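Local structure of chitinase (Thermococcus kodakarensis KOD1, 5DHE) at residues V4-K12 and Y21-G29. The protein is a chitin-binding domain (ChBD3) of a chitinase (EC 3.2.1.14) and probably anchors the enzyme to its insoluble substrate. Residues are numbered along the deposited sequence; the frame is centred on the assembly and turned at random.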
loop_
_atom_site.group_PDB
_atom_site.type_symbol
_atom_site.label_atom_id
_atom_site.label_comp_id
_atom_site.label_asym_id
_atom_site.label_seq_id
_atom_site.Cartn_x
_atom_site.Cartn_y
_atom_site.Cartn_z
ATOM N N VAL A 4 -1.031 0.015 -15.786
ATOM C CA VAL A 4 -1.920 1.082 -16.226
ATOM C C VAL A 4 -1.394 2.475 -15.869
ATOM O O VAL A 4 -1.595 3.424 -16.623
ATOM C CB VAL A 4 -3.336 0.897 -15.637
ATOM C CG1 VAL A 4 -4.235 2.086 -16.034
ATOM C CG2 VAL A 4 -3.945 -0.412 -16.144
ATOM N N LYS A 5 -0.716 2.608 -14.730
ATOM C CA LYS A 5 -0.206 3.918 -14.318
ATOM C C LYS A 5 1.066 3.730 -13.512
ATOM O O LYS A 5 1.071 3.837 -12.290
ATOM C CB LYS A 5 -1.262 4.672 -13.494
ATOM C CG LYS A 5 -0.945 6.169 -13.346
ATOM C CD LYS A 5 -2.069 6.950 -12.664
ATOM C CE LYS A 5 -1.822 8.466 -12.734
ATOM N NZ LYS A 5 -0.551 8.933 -12.135
ATOM N N PRO A 6 2.175 3.457 -14.207
ATOM C CA PRO A 6 3.484 3.232 -13.587
ATOM C C PRO A 6 4.085 4.346 -12.750
ATOM O O PRO A 6 5.150 4.156 -12.173
ATOM C CB PRO A 6 4.364 2.826 -14.770
ATOM C CG PRO A 6 3.754 3.568 -15.914
ATOM C CD PRO A 6 2.267 3.407 -15.677
ATOM N N ASP A 7 3.433 5.503 -12.680
ATOM C CA ASP A 7 3.969 6.565 -11.834
ATOM C C ASP A 7 3.065 6.833 -10.632
ATOM O O ASP A 7 3.183 7.874 -9.974
ATOM C CB ASP A 7 4.187 7.858 -12.644
ATOM C CG ASP A 7 2.893 8.509 -13.090
ATOM O OD1 ASP A 7 1.823 7.878 -12.995
ATOM O OD2 ASP A 7 2.952 9.669 -13.558
ATOM N N ALA A 8 2.191 5.878 -10.311
ATOM C CA ALA A 8 1.268 6.084 -9.203
ATOM C C ALA A 8 1.902 6.048 -7.806
ATOM O O ALA A 8 1.635 6.924 -6.982
ATOM C CB ALA A 8 0.115 5.063 -9.285
ATOM N N PHE A 9 2.742 5.057 -7.530
ATOM C CA PHE A 9 3.349 4.954 -6.194
ATOM C C PHE A 9 4.448 5.968 -5.917
ATOM O O PHE A 9 5.298 6.233 -6.772
ATOM C CB PHE A 9 4.015 3.580 -5.972
ATOM C CG PHE A 9 3.088 2.472 -5.533
ATOM C CD1 PHE A 9 2.386 2.559 -4.340
ATOM C CD2 PHE A 9 3.013 1.295 -6.272
ATOM C CE1 PHE A 9 1.627 1.481 -3.879
ATOM C CE2 PHE A 9 2.253 0.203 -5.822
ATOM C CZ PHE A 9 1.557 0.301 -4.615
ATOM N N SER A 10 4.436 6.508 -4.703
ATOM C CA SER A 10 5.503 7.388 -4.224
ATOM C C SER A 10 5.639 6.905 -2.784
ATOM O O SER A 10 4.815 7.234 -1.934
ATOM C CB SER A 10 5.110 8.860 -4.258
ATOM O OG SER A 10 6.234 9.635 -3.860
ATOM N N VAL A 11 6.690 6.126 -2.526
ATOM C CA VAL A 11 6.902 5.498 -1.229
ATOM C C VAL A 11 8.178 5.916 -0.514
ATOM O O VAL A 11 9.248 5.999 -1.125
ATOM C CB VAL A 11 6.914 3.953 -1.414
ATOM C CG1 VAL A 11 7.116 3.238 -0.086
ATOM C CG2 VAL A 11 5.617 3.511 -2.070
ATOM N N LYS A 12 8.056 6.197 0.781
ATOM C CA LYS A 12 9.211 6.589 1.590
ATOM C C LYS A 12 9.235 5.654 2.781
ATOM O O LYS A 12 8.203 5.449 3.425
ATOM C CB LYS A 12 9.071 8.034 2.080
ATOM C CG LYS A 12 9.083 9.074 0.967
ATOM C CD LYS A 12 9.149 10.468 1.551
ATOM C CE LYS A 12 9.372 11.499 0.458
ATOM N NZ LYS A 12 8.448 11.277 -0.673
ATOM N N TYR A 21 6.209 2.844 6.449
ATOM C CA TYR A 21 5.994 2.983 5.016
ATOM C C TYR A 21 5.007 4.121 4.826
ATOM O O TYR A 21 3.875 4.068 5.313
ATOM C CB TYR A 21 5.439 1.685 4.413
ATOM C CG TYR A 21 6.423 0.537 4.452
ATOM C CD1 TYR A 21 6.603 -0.209 5.614
ATOM C CD2 TYR A 21 7.223 0.252 3.348
ATOM C CE1 TYR A 21 7.562 -1.213 5.677
ATOM C CE2 TYR A 21 8.195 -0.744 3.396
ATOM C CZ TYR A 21 8.358 -1.471 4.566
ATOM O OH TYR A 21 9.334 -2.421 4.635
ATOM N N ASP A 22 5.458 5.172 4.149
ATOM C CA ASP A 22 4.633 6.342 3.878
ATOM C C ASP A 22 4.305 6.194 2.409
ATOM O O ASP A 22 5.183 6.337 1.547
ATOM C CB ASP A 22 5.442 7.611 4.135
ATOM C CG ASP A 22 4.608 8.865 4.003
ATOM O OD1 ASP A 22 3.939 9.039 2.965
ATOM O OD2 ASP A 22 4.633 9.684 4.941
ATOM N N VAL A 23 3.041 5.911 2.130
ATOM C CA VAL A 23 2.611 5.639 0.772
ATOM C C VAL A 23 1.713 6.692 0.157
ATOM O O VAL A 23 0.624 6.950 0.649
ATOM C CB VAL A 23 1.849 4.284 0.726
ATOM C CG1 VAL A 23 1.448 3.940 -0.708
ATOM C CG2 VAL A 23 2.703 3.176 1.323
ATOM N N THR A 24 2.176 7.284 -0.931
ATOM C CA THR A 24 1.381 8.265 -1.643
ATOM C C THR A 24 0.970 7.618 -2.958
ATOM O O THR A 24 1.770 6.951 -3.625
ATOM C CB THR A 24 2.188 9.561 -1.906
ATOM O OG1 THR A 24 2.390 10.244 -0.661
ATOM C CG2 THR A 24 1.437 10.476 -2.881
ATOM N N LEU A 25 -0.307 7.771 -3.297
ATOM C CA LEU A 25 -0.850 7.228 -4.532
ATOM C C LEU A 25 -1.288 8.397 -5.404
ATOM O O LEU A 25 -2.230 9.117 -5.069
ATOM C CB LEU A 25 -2.059 6.343 -4.253
ATOM C CG LEU A 25 -1.860 5.200 -3.261
ATOM C CD1 LEU A 25 -3.223 4.499 -3.053
ATOM C CD2 LEU A 25 -0.799 4.209 -3.776
ATOM N N ASN A 26 -0.578 8.581 -6.508
ATOM C CA ASN A 26 -0.886 9.646 -7.450
ATOM C C ASN A 26 -1.769 8.975 -8.482
ATOM O O ASN A 26 -1.307 8.442 -9.497
ATOM C CB ASN A 26 0.423 10.182 -8.015
ATOM C CG ASN A 26 1.237 10.880 -6.943
ATOM O OD1 ASN A 26 2.354 10.465 -6.610
ATOM N ND2 ASN A 26 0.667 11.934 -6.368
ATOM N N LEU A 27 -3.062 8.999 -8.176
ATOM C CA LEU A 27 -4.084 8.323 -8.967
ATOM C C LEU A 27 -4.681 9.075 -10.140
ATOM O O LEU A 27 -5.087 8.454 -11.123
ATOM C CB LEU A 27 -5.219 7.876 -8.042
ATOM C CG LEU A 27 -4.820 6.956 -6.877
ATOM C CD1 LEU A 27 -5.988 6.789 -5.907
ATOM C CD2 LEU A 27 -4.381 5.608 -7.408
ATOM N N GLY A 28 -4.757 10.398 -10.028
ATOM C CA GLY A 28 -5.336 11.185 -11.104
ATOM C C GLY A 28 -6.859 11.140 -11.123
ATOM O O GLY A 28 -7.493 11.745 -11.993
ATOM N N GLY A 29 -7.445 10.424 -10.169
ATOM C CA GLY A 29 -8.895 10.313 -10.084
ATOM C C GLY A 29 -9.288 9.776 -8.720
ATOM O O GLY A 29 -8.417 9.460 -7.903
HETATM O O HOH W 1 4.221 9.310 -7.691
HETATM O O HOH W 2 5.105 8.925 0.220
#
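The ring of Phe9 receives Val23 at its edge, CG1 lying in the ring plane 4.0 Å from CD1, while Leu25 CD2 comes in obliquely at 3.6 Å from the same CD1. Phe9 lies side by side with each of them, pointing the same way; its CG stands anti to the carbonyl carbon (chi1 -83°), which brings the ring beside these two branches. The example illustrates an antiparallel hairpin in register: hydrogen-bonded pairs Ser10–Thr24 and Lys12–Asp22 alternate with non-hydrogen-bonded Phe9–Leu25 and Val11–Val23. Just before strand 9-12, Ala8 O still takes a bond from Asn26 N, 2.8 Å away and almost straight. Near Ser10, Thr24 and Asp22, a water lies within bonding distance of Ser10 O, Asp22 O and Thr24 OG1. In the type I turn from Lys5 to Ala8, which leads into the strand, the Lys5 chain, extended up to its last bond, bends at chi4 (-58°), and NZ meets Asn26 O at 2.8 Å from above the carbonyl plane and Asp7 OD1 at 2.7 Å in a salt bridge on the syn side. A methionine in place of Lys5 would probably leave the Asp7 carboxylate without its charged mate and this carbonyl without its ammonium donor. Strand 9-15 forms an edge of its sheet, strand 18-26 pairing onward with strand 72-80 through Val23 and Phe75; Phe9 and Val11 reach Met88 on strand 85-92 of the second sheet, as in a beta-sandwich, and Lys5 bonds through its backbone to Trp97 of strand 95-99.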